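Local coordinates for Lmo1340 protein (Listeria monocytogenes, PDB 4NLM) that is of unknown function but folds as a YqgU-like six-bladed beta propeller and is probably a surface lipoprotein, at residues W53-V59 with E72-Y77; K45-R49 with L61-K65; A221-Q225 with T235-N239; K243-D247 with T270-Y274. All blocks are in the same frame, centred on the assembly; numbering follows the deposited sequence. Where two conformers were deposited one is given.

Contact 1: residues W53-V59 with E72-Y77; sequences WLSKDSV and EELNIY
Ser58 and Glu73 make the polar side-chain contact between 53-59 and 72-77: Ser58 OG donates to Glu73 OE2 at 2.6 Å, meeting the anti lone pair of that oxygen, turned away from OE1. With its CG anti to the backbone N (chi1 179°), Glu73 sends an extended chain past Leu54, whose CD1 crosses it at a slant 3.7 Å from Glu73 CG; OE1 is salt-bridged to Arg82. Val59 and Leu74 run alongside each other on one sheet face, Val59 CG2 lying 3.9 Å from Leu74 CB. Ile76 stands roughly perpendicular to Val59 and brings its CD1 to the edge of the Trp53 indole, 4.0 Å from CZ3. Strands 58-65 and 68-75 form an antiparallel hairpin within a four-stranded propeller sheet, with Val59 and Leu74 as a hydrogen-bonded pair; on the other side of strand 58-65, Leu54 and Ser55 of strand 47-55 face Ser58 in a classic beta bulge. Ile76 N donates to Asp57 O at 2.9 Å, almost straight at 170°. Asp57 CB meets Tyr77 CE2 obliquely at 3.6 Å. The Asp57 carboxylate and Asn75 amide, turned 59° apart, share a water, while Asn75 OD1 accepts from Tyr77 N in an Asx turn.

Contact 2: residues K45-R49 with L61-K65; sequences KEFQR and LQTKK
Gln48 lies over the strand holding Gln62 and Lys64, and its side chain can be traced outward atom by atom. CB rests 3.3 Å from Gln62 O and also approaches the amide end of Gln62. CG comes next, 3.9 Å from the carbonyl carbon C of Thr63. A bend at chi2 (-61°) then folds the chain back, so that the amide passes slantwise across Lys64, with Gln48 NE2 3.8 Å from Lys64 CB. At the tip NE2 donates to Glu46 O over 3.3 Å, descending from above the carbonyl plane (74° out of it) rather than along a lone pair; Lys64 N occupies the in-plane approach to the same oxygen at 2.9 Å. In the backbone, Gln48 and Arg49 both face Gln62, a classic beta bulge that shifts the antiparallel register of strands 47-55 and 58-65 by one: Gln62 O accepts from Gln48 N and, at 3.2 Å, from Arg49 N, both on one face of its plane. On the sheet face of Phe47 and Thr63, the Phe47 ring presents its edge to Leu61, CE1 to CD1 3.7 Å, with Ile356 packing on both. Glu46 OE2 reaches Thr63 OG1 through a water and lies 5.8 Å from Lys65 NZ, not in contact. Backbone hydrogen bonds, two of whose carbonyls accept twice, thus give the direct polar links, and any attraction between Glu46 and Lys65 is probably modest.

Contact 3: residues A221-Q225 with T235-N239; sequences ANIMQ and TIEKN
Met224 and Gln225 meet Ile236 just past a corner in the chain that has a different bulge on each side: Asn222 and Ile223 oppose Gly203 in a G1 beta bulge, whereas Met224 and Gln225 face Ile236 in a classic one. The end-to-end directions of 222-225 and 235-238 accordingly differ by 112°. Ile236 O accepts from Met224 N at 2.9 Å, nearly in line with its C=O bond, and from Gln225 N at 3.2 Å, tilted 20° from the carbonyl plane. The return bond from Ile236 N to Gln225 O, at 2.9 Å, makes Gln225 and Ile236 an antiparallel hydrogen-bonded pair. At Asn222 strand 212-223 leaves one four-stranded sheet of the propeller, and by Gln225 the chain has entered the next sheet beside strand 232-238. Ile223, just before Met224, lies about perpendicular to Thr235; its CD1 sits 3.8 Å from Thr235 CB and 3.6 Å from Glu237 OE2, so one methyl meets both a beta-branched carbon and a carboxylate oxygen. Met224, present as selenomethionine, has its CG anti to the backbone N (chi1 178°), which carries the chain toward Lys238; the very close approach of its CE to that side chain is doubtful, since Lys238 has two conformers. The Lys238 amine pairs with Asp241. At the exposed Ala221-Asn222 end two waters donate to Glu237 OE1, one also to Ala221 O and the other also to Asn222 O.

Contact 4: residues K243-D247 with T270-Y274; sequences KLLYD and TFVPY
Leu244 and Thr270 form the closer-packed half of this contact, reaching toward each other tip to tip with Leu244 CD2 3.7 Å from Thr270 CG2. With chi1 at -61°, the threonine methyl lies anti to the backbone N and faces Leu244, while OG1 turns elsewhere and bonds to Glu201 and Arg263. Leu244 CD1 adds a contact of 4.0 Å with Phe271 O and a slacker one of 4.4 Å with Val272 CG2. The leucine was deposited in two conformers, so its methyl positions carry some latitude. The Tyr246 half is looser. Its hydroxyl lies 4.0 Å from Pro273 CD, the two side chains crossing aslant, and the polar link runs through a water in the plane of the ring, 2.6 Å from Tyr246 OH and donating to Pro273 O at 2.7 Å. No direct hydrogen bond joins the segments, and the nearest CA atoms, those of Leu244 and Val272, are 8.4 Å apart. This fits their places in the propeller sheet: strand 243-249 lies between 232-238 and 255-266, and 269-271 pairs with 255-266 instead, while Met224 packs against both Leu244 and Thr270 and strand 284-289 touches Tyr246 and Pro273.

Along the chain, contacts 1 and 2 come first and interleave, since their segments alternate; contacts 3 and 4 follow in series. The first two share strands 47-55 and 58-65 of one four-stranded antiparallel sheet, their centres 16 Å apart, and meet where Leu61 N lies 2.8 Å from Glu72 O. Contacts 3 and 4 are tighter neighbours, with centres 8 Å apart, because strands 232-238 and 243-249 lie side by side in another sheet. The two pairs stand on opposite sides of the chain's centre, contact 1 about 35 Å from contact 3 between centres. Together they sample two distant parts of the six-bladed propeller ring, each built from strands close in sequence.

Contact 1: residues W53-V59 with E72-Y77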
# COMPACT_ATOMS: atom_id res chain seq x y z
N TRP A 53 -8.71 -2.99 -5.06
CA TRP A 53 -9.30 -3.87 -6.03
C TRP A 53 -9.54 -5.26 -5.45
O TRP A 53 -8.74 -5.78 -4.68
CB TRP A 53 -8.34 -4.07 -7.22
CG TRP A 53 -8.10 -2.81 -8.00
CD1 TRP A 53 -6.99 -2.03 -7.96
CD2 TRP A 53 -8.96 -2.25 -8.97
NE1 TRP A 53 -7.10 -1.00 -8.84
CE2 TRP A 53 -8.32 -1.08 -9.45
CE3 TRP A 53 -10.21 -2.58 -9.47
CZ2 TRP A 53 -8.89 -0.28 -10.43
CZ3 TRP A 53 -10.78 -1.77 -10.39
CH2 TRP A 53 -10.12 -0.63 -10.88
N LEU A 54 -10.65 -5.86 -5.88
CA LEU A 54 -10.91 -7.29 -5.63
C LEU A 54 -10.79 -8.15 -6.87
O LEU A 54 -10.56 -9.36 -6.75
CB LEU A 54 -12.29 -7.48 -5.00
CG LEU A 54 -12.47 -6.88 -3.61
CD1 LEU A 54 -13.89 -7.09 -3.15
CD2 LEU A 54 -11.49 -7.45 -2.63
N SER A 55 -10.93 -7.53 -8.04
CA SER A 55 -10.83 -8.22 -9.33
C SER A 55 -10.65 -7.14 -10.37
O SER A 55 -10.69 -5.97 -10.05
CB SER A 55 -12.10 -9.00 -9.62
OG SER A 55 -13.19 -8.19 -10.02
N LYS A 56 -10.55 -7.52 -11.64
CA LYS A 56 -10.37 -6.52 -12.68
C LYS A 56 -11.56 -5.58 -12.79
O LYS A 56 -11.44 -4.49 -13.33
CB LYS A 56 -10.06 -7.12 -14.05
CG LYS A 56 -11.16 -7.94 -14.62
CD LYS A 56 -10.77 -8.50 -15.97
CE LYS A 56 -11.85 -9.40 -16.52
NZ LYS A 56 -11.51 -9.89 -17.88
N ASP A 57 -12.73 -6.03 -12.35
CA ASP A 57 -13.91 -5.19 -12.46
C ASP A 57 -14.62 -4.92 -11.16
O ASP A 57 -15.79 -4.51 -11.18
CB ASP A 57 -14.90 -5.68 -13.50
CG ASP A 57 -15.43 -7.04 -13.21
OD1 ASP A 57 -15.03 -7.62 -12.22
OD2 ASP A 57 -16.23 -7.55 -14.03
N SER A 58 -13.94 -5.05 -10.02
CA SER A 58 -14.62 -4.80 -8.76
C SER A 58 -13.67 -4.36 -7.68
O SER A 58 -12.47 -4.65 -7.75
CB SER A 58 -15.41 -6.01 -8.31
OG SER A 58 -14.53 -7.06 -7.96
N VAL A 59 -14.25 -3.66 -6.69
CA VAL A 59 -13.49 -3.08 -5.61
C VAL A 59 -14.14 -3.44 -4.28
O VAL A 59 -15.29 -3.84 -4.23
CB VAL A 59 -13.38 -1.55 -5.73
CG1 VAL A 59 -12.67 -1.22 -7.04
CG2 VAL A 59 -14.74 -0.86 -5.59
N GLU A 72 -18.39 -4.40 1.21
CA GLU A 72 -19.06 -4.94 0.04
C GLU A 72 -18.11 -5.03 -1.15
O GLU A 72 -17.17 -4.24 -1.26
CB GLU A 72 -20.23 -4.01 -0.37
CG GLU A 72 -21.37 -3.91 0.64
CD GLU A 72 -22.35 -2.81 0.30
OE1 GLU A 72 -21.89 -1.67 0.19
OE2 GLU A 72 -23.55 -3.09 0.18
N GLU A 73 -18.41 -5.98 -2.04
CA GLU A 73 -17.77 -5.97 -3.36
C GLU A 73 -18.66 -5.13 -4.26
O GLU A 73 -19.84 -5.38 -4.34
CB GLU A 73 -17.61 -7.38 -3.89
CG GLU A 73 -16.96 -7.44 -5.27
CD GLU A 73 -16.58 -8.82 -5.68
OE1 GLU A 73 -17.17 -9.74 -5.11
OE2 GLU A 73 -15.72 -8.97 -6.58
N LEU A 74 -18.06 -4.15 -4.94
CA LEU A 74 -18.77 -3.24 -5.84
C LEU A 74 -18.23 -3.42 -7.25
O LEU A 74 -17.05 -3.26 -7.46
CB LEU A 74 -18.55 -1.81 -5.40
CG LEU A 74 -19.04 -0.74 -6.40
CD1 LEU A 74 -20.55 -0.76 -6.55
CD2 LEU A 74 -18.56 0.62 -5.98
N ASN A 75 -19.12 -3.76 -8.18
CA ASN A 75 -18.71 -3.89 -9.58
C ASN A 75 -18.59 -2.49 -10.18
O ASN A 75 -19.49 -1.68 -10.00
CB ASN A 75 -19.76 -4.72 -10.34
CG ASN A 75 -19.37 -5.00 -11.77
OD1 ASN A 75 -19.36 -4.11 -12.62
ND2 ASN A 75 -19.01 -6.23 -12.03
N ILE A 76 -17.48 -2.21 -10.86
CA ILE A 76 -17.20 -0.87 -11.37
C ILE A 76 -17.95 -0.49 -12.63
O ILE A 76 -17.94 0.68 -13.01
CB ILE A 76 -15.70 -0.65 -11.60
CG1 ILE A 76 -15.21 -1.44 -12.83
CG2 ILE A 76 -14.88 -1.01 -10.37
CD1 ILE A 76 -13.72 -1.29 -13.11
N TYR A 77 -18.58 -1.48 -13.26
CA TYR A 77 -19.30 -1.24 -14.52
C TYR A 77 -20.82 -1.27 -14.39
O TYR A 77 -21.50 -0.54 -15.10
CB TYR A 77 -18.90 -2.27 -15.59
CG TYR A 77 -17.44 -2.23 -15.96
CD1 TYR A 77 -16.88 -1.08 -16.50
CD2 TYR A 77 -16.61 -3.34 -15.79
CE1 TYR A 77 -15.54 -1.03 -16.85
CE2 TYR A 77 -15.28 -3.30 -16.15
CZ TYR A 77 -14.75 -2.14 -16.67
OH TYR A 77 -13.42 -2.08 -17.03
O HOH W 1 -11.78 -3.98 -16.07
O HOH W 2 -18.44 -7.03 -14.96

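Contact 2: residues K45-R49 with L61-K65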
# COMPACT_ATOMS: atom_id res chain seq x y z
N LYS A 45 -21.00 11.25 4.50
CA LYS A 45 -20.63 10.77 5.83
C LYS A 45 -20.74 9.25 5.96
O LYS A 45 -20.11 8.64 6.83
CB LYS A 45 -21.44 11.49 6.90
CG LYS A 45 -21.04 12.96 7.05
CD LYS A 45 -19.54 13.07 7.25
CE LYS A 45 -19.06 14.51 7.18
NZ LYS A 45 -17.58 14.59 7.26
N GLU A 46 -21.49 8.64 5.05
CA GLU A 46 -21.69 7.19 5.03
C GLU A 46 -20.51 6.49 4.33
O GLU A 46 -20.04 5.46 4.77
CB GLU A 46 -22.98 6.86 4.32
CG GLU A 46 -23.30 5.40 4.28
CD GLU A 46 -24.67 5.06 3.74
OE1 GLU A 46 -25.52 5.94 3.51
OE2 GLU A 46 -24.89 3.84 3.56
N PHE A 47 -20.02 7.07 3.24
CA PHE A 47 -18.89 6.50 2.49
C PHE A 47 -17.66 6.66 3.36
O PHE A 47 -17.39 7.75 3.84
CB PHE A 47 -18.72 7.27 1.19
CG PHE A 47 -17.50 6.87 0.37
CD1 PHE A 47 -17.23 5.54 0.04
CD2 PHE A 47 -16.61 7.83 -0.05
CE1 PHE A 47 -16.14 5.21 -0.70
CE2 PHE A 47 -15.50 7.50 -0.80
CZ PHE A 47 -15.26 6.19 -1.13
N GLN A 48 -16.95 5.56 3.57
CA GLN A 48 -15.68 5.61 4.29
C GLN A 48 -14.55 5.64 3.26
O GLN A 48 -13.78 6.57 3.16
CB GLN A 48 -15.55 4.47 5.31
CG GLN A 48 -16.70 4.45 6.30
CD GLN A 48 -16.76 5.74 7.09
OE1 GLN A 48 -15.78 6.14 7.72
NE2 GLN A 48 -17.89 6.41 7.05
N ARG A 49 -14.41 4.57 2.47
CA ARG A 49 -13.44 4.54 1.40
C ARG A 49 -13.63 3.32 0.53
O ARG A 49 -14.33 2.38 0.89
CB ARG A 49 -12.01 4.50 1.95
CG ARG A 49 -11.70 3.20 2.71
CD ARG A 49 -10.26 3.09 3.16
NE ARG A 49 -9.92 4.11 4.13
CZ ARG A 49 -9.26 5.24 3.89
NH1 ARG A 49 -9.04 6.07 4.88
NH2 ARG A 49 -8.79 5.54 2.67
N LEU A 61 -15.55 -1.96 -1.07
CA LEU A 61 -16.22 -0.74 -0.60
C LEU A 61 -16.52 -0.82 0.87
O LEU A 61 -17.14 -1.76 1.34
CB LEU A 61 -17.52 -0.58 -1.39
CG LEU A 61 -18.41 0.56 -0.99
CD1 LEU A 61 -17.76 1.94 -1.15
CD2 LEU A 61 -19.75 0.52 -1.72
N GLN A 62 -16.13 0.23 1.59
CA GLN A 62 -16.37 0.37 3.04
C GLN A 62 -17.27 1.57 3.29
O GLN A 62 -16.97 2.70 2.89
CB GLN A 62 -15.05 0.54 3.75
CG GLN A 62 -15.17 0.60 5.28
CD GLN A 62 -13.86 0.91 5.93
OE1 GLN A 62 -12.80 0.58 5.40
NE2 GLN A 62 -13.91 1.49 7.12
N THR A 63 -18.39 1.29 3.95
CA THR A 63 -19.37 2.33 4.32
C THR A 63 -19.74 2.08 5.79
O THR A 63 -19.43 1.03 6.36
CB THR A 63 -20.63 2.24 3.47
OG1 THR A 63 -21.25 0.96 3.59
CG2 THR A 63 -20.35 2.54 2.00
N LYS A 64 -20.40 3.06 6.40
CA LYS A 64 -20.80 2.95 7.80
C LYS A 64 -22.11 3.66 8.03
O LYS A 64 -22.31 4.81 7.59
CB LYS A 64 -19.73 3.54 8.74
CG LYS A 64 -20.05 3.35 10.22
CD LYS A 64 -18.94 3.87 11.11
CE LYS A 64 -19.33 3.74 12.57
NZ LYS A 64 -18.34 4.41 13.47
N LYS A 65 -23.01 2.99 8.74
CA LYS A 65 -24.31 3.54 9.05
C LYS A 65 -24.82 2.95 10.35
O LYS A 65 -24.73 1.75 10.58
CB LYS A 65 -25.30 3.24 7.93
CG LYS A 65 -26.70 3.75 8.21
CD LYS A 65 -27.63 3.43 7.07
CE LYS A 65 -29.07 3.79 7.38
NZ LYS A 65 -29.98 3.37 6.27
O HOH W 3 -20.96 7.05 9.01
O HOH W 4 -23.78 1.68 4.83
O HOH W 5 -10.44 1.55 6.20

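Contact 3: residues A221-Q225 with T235-N239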
# COMPACT_ATOMS: atom_id res chain seq x y z
N ALA A 221 23.40 0.23 0.05
CA ALA A 221 23.75 1.29 0.95
C ALA A 221 23.02 2.59 0.62
O ALA A 221 22.67 2.86 -0.51
CB ALA A 221 25.25 1.54 0.88
N ASN A 222 22.78 3.38 1.65
CA ASN A 222 22.32 4.77 1.50
C ASN A 222 21.03 4.95 0.72
O ASN A 222 20.98 5.65 -0.30
CB ASN A 222 23.46 5.57 0.89
CG ASN A 222 24.73 5.48 1.70
OD1 ASN A 222 24.73 5.69 2.92
ND2 ASN A 222 25.81 5.15 1.03
N ILE A 223 19.96 4.39 1.26
CA ILE A 223 18.64 4.43 0.67
C ILE A 223 17.65 5.16 1.57
O ILE A 223 17.67 5.01 2.80
CB ILE A 223 18.16 2.99 0.43
CG1 ILE A 223 19.08 2.30 -0.59
CG2 ILE A 223 16.71 2.96 -0.02
CD1 ILE A 223 19.29 3.04 -1.88
N MSE A 224 16.80 5.98 0.97
CA MSE A 224 15.77 6.69 1.72
C MSE A 224 14.49 5.92 1.90
O MSE A 224 13.92 5.91 2.98
CB MSE A 224 15.49 8.02 1.00
CG MSE A 224 14.40 8.83 1.65
SE MSE A 224 13.95 10.34 0.49
CE MSE A 224 15.64 10.70 -0.37
N GLN A 225 14.03 5.23 0.85
CA GLN A 225 12.75 4.56 0.90
C GLN A 225 12.88 3.36 -0.04
O GLN A 225 13.63 3.43 -1.01
CB GLN A 225 11.65 5.52 0.40
CG GLN A 225 10.23 5.00 0.59
CD GLN A 225 9.21 6.07 0.27
OE1 GLN A 225 9.41 7.23 0.61
NE2 GLN A 225 8.10 5.68 -0.30
N THR A 235 14.21 1.08 -5.01
CA THR A 235 14.84 1.94 -4.04
C THR A 235 14.71 3.39 -4.50
O THR A 235 14.67 3.68 -5.69
CB THR A 235 16.31 1.62 -3.76
OG1 THR A 235 17.06 1.71 -4.95
CG2 THR A 235 16.47 0.21 -3.18
N ILE A 236 14.65 4.29 -3.53
CA ILE A 236 14.58 5.74 -3.78
C ILE A 236 15.67 6.38 -2.94
O ILE A 236 15.79 6.09 -1.74
CB ILE A 236 13.20 6.30 -3.41
CG1 ILE A 236 12.08 5.58 -4.17
CG2 ILE A 236 13.12 7.80 -3.69
CD1 ILE A 236 10.67 5.99 -3.78
N GLU A 237 16.42 7.30 -3.53
CA GLU A 237 17.47 7.99 -2.85
C GLU A 237 17.66 9.38 -3.47
O GLU A 237 17.35 9.59 -4.63
CB GLU A 237 18.79 7.19 -2.91
CG GLU A 237 19.40 7.12 -4.29
CD GLU A 237 20.48 6.07 -4.40
OE1 GLU A 237 21.66 6.38 -4.14
OE2 GLU A 237 20.14 4.94 -4.80
N LYS A 238 18.13 10.33 -2.68
CA LYS A 238 18.46 11.64 -3.22
C LYS A 238 19.61 11.47 -4.17
O LYS A 238 20.44 10.58 -4.01
CB LYS A 238 18.90 12.61 -2.12
CG LYS A 238 17.80 13.10 -1.20
CD LYS A 238 18.33 14.04 -0.12
CE LYS A 238 19.16 15.18 -0.70
NZ LYS A 238 19.67 16.10 0.36
N ASN A 239 19.64 12.30 -5.19
CA ASN A 239 20.73 12.31 -6.17
C ASN A 239 20.99 13.79 -6.42
O ASN A 239 20.54 14.35 -7.42
CB ASN A 239 20.30 11.58 -7.42
CG ASN A 239 21.37 11.57 -8.45
OD1 ASN A 239 22.53 11.87 -8.16
ND2 ASN A 239 20.99 11.21 -9.66
O HOH W 6 23.10 4.10 -2.87
O HOH W 7 22.32 7.44 -1.74

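Contact 4: residues K243-D247 with T270-Y274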
# COMPACT_ATOMS: atom_id res chain seq x y z
N LYS A 243 17.34 16.28 -7.46
CA LYS A 243 16.72 15.09 -8.04
C LYS A 243 16.56 13.93 -7.07
O LYS A 243 17.36 13.78 -6.14
CB LYS A 243 17.57 14.55 -9.21
CG LYS A 243 17.79 15.53 -10.34
CD LYS A 243 18.81 15.03 -11.36
CE LYS A 243 20.20 14.89 -10.73
NZ LYS A 243 21.30 14.69 -11.72
N LEU A 244 15.53 13.13 -7.32
CA LEU A 244 15.39 11.84 -6.65
C LEU A 244 15.66 10.74 -7.66
O LEU A 244 15.21 10.80 -8.81
CB LEU A 244 14.01 11.58 -6.09
CG LEU A 244 13.70 12.20 -4.75
CD1 LEU A 244 12.24 11.93 -4.45
CD2 LEU A 244 14.60 11.64 -3.66
N LEU A 245 16.37 9.73 -7.20
CA LEU A 245 16.76 8.58 -8.02
C LEU A 245 16.01 7.31 -7.62
O LEU A 245 16.10 6.87 -6.46
CB LEU A 245 18.25 8.38 -7.86
CG LEU A 245 18.84 7.12 -8.51
CD1 LEU A 245 18.62 7.06 -10.01
CD2 LEU A 245 20.32 7.00 -8.19
N TYR A 246 15.24 6.80 -8.57
CA TYR A 246 14.48 5.57 -8.44
C TYR A 246 15.25 4.47 -9.15
O TYR A 246 15.44 4.54 -10.37
CB TYR A 246 13.10 5.70 -9.07
CG TYR A 246 12.16 6.68 -8.42
CD1 TYR A 246 12.36 8.05 -8.51
CD2 TYR A 246 11.01 6.26 -7.81
CE1 TYR A 246 11.47 8.96 -7.94
CE2 TYR A 246 10.14 7.15 -7.22
CZ TYR A 246 10.36 8.48 -7.29
OH TYR A 246 9.49 9.39 -6.71
N ASP A 247 15.72 3.46 -8.41
CA ASP A 247 16.42 2.32 -8.98
C ASP A 247 15.55 1.06 -8.87
O ASP A 247 14.84 0.86 -7.88
CB ASP A 247 17.76 2.06 -8.29
CG ASP A 247 18.88 2.95 -8.78
OD1 ASP A 247 18.72 3.66 -9.77
OD2 ASP A 247 19.97 2.87 -8.18
N THR A 270 13.24 15.66 2.26
CA THR A 270 12.75 15.26 0.97
C THR A 270 11.28 14.87 1.01
O THR A 270 10.83 14.24 1.95
CB THR A 270 13.57 14.05 0.45
OG1 THR A 270 14.95 14.42 0.31
CG2 THR A 270 13.06 13.58 -0.89
N PHE A 271 10.54 15.26 -0.03
CA PHE A 271 9.15 14.88 -0.18
C PHE A 271 9.07 13.83 -1.28
O PHE A 271 9.60 14.03 -2.36
CB PHE A 271 8.29 16.09 -0.58
CG PHE A 271 6.85 15.74 -0.77
CD1 PHE A 271 6.03 15.53 0.33
CD2 PHE A 271 6.33 15.56 -2.03
CE1 PHE A 271 4.71 15.18 0.16
CE2 PHE A 271 5.01 15.22 -2.20
CZ PHE A 271 4.19 15.02 -1.10
N VAL A 272 8.42 12.69 -1.03
CA VAL A 272 8.32 11.64 -2.04
C VAL A 272 6.87 11.57 -2.51
O VAL A 272 5.96 11.29 -1.73
CB VAL A 272 8.75 10.29 -1.48
CG1 VAL A 272 8.66 9.23 -2.56
CG2 VAL A 272 10.17 10.38 -0.95
N PRO A 273 6.63 11.81 -3.80
CA PRO A 273 5.28 11.71 -4.31
C PRO A 273 4.75 10.28 -4.25
O PRO A 273 5.52 9.30 -4.12
CB PRO A 273 5.40 12.18 -5.76
CG PRO A 273 6.62 13.03 -5.77
CD PRO A 273 7.55 12.35 -4.81
N TYR A 274 3.44 10.11 -4.36
CA TYR A 274 2.87 8.79 -4.36
C TYR A 274 3.25 7.98 -5.61
O TYR A 274 3.33 8.50 -6.72
CB TYR A 274 1.34 8.84 -4.27
CG TYR A 274 0.85 9.31 -2.93
CD1 TYR A 274 0.96 8.49 -1.82
CD2 TYR A 274 0.28 10.57 -2.76
CE1 TYR A 274 0.54 8.91 -0.57
CE2 TYR A 274 -0.14 11.01 -1.52
CZ TYR A 274 -0.02 10.17 -0.43
OH TYR A 274 -0.44 10.63 0.80
O HOH W 8 7.18 8.35 -6.09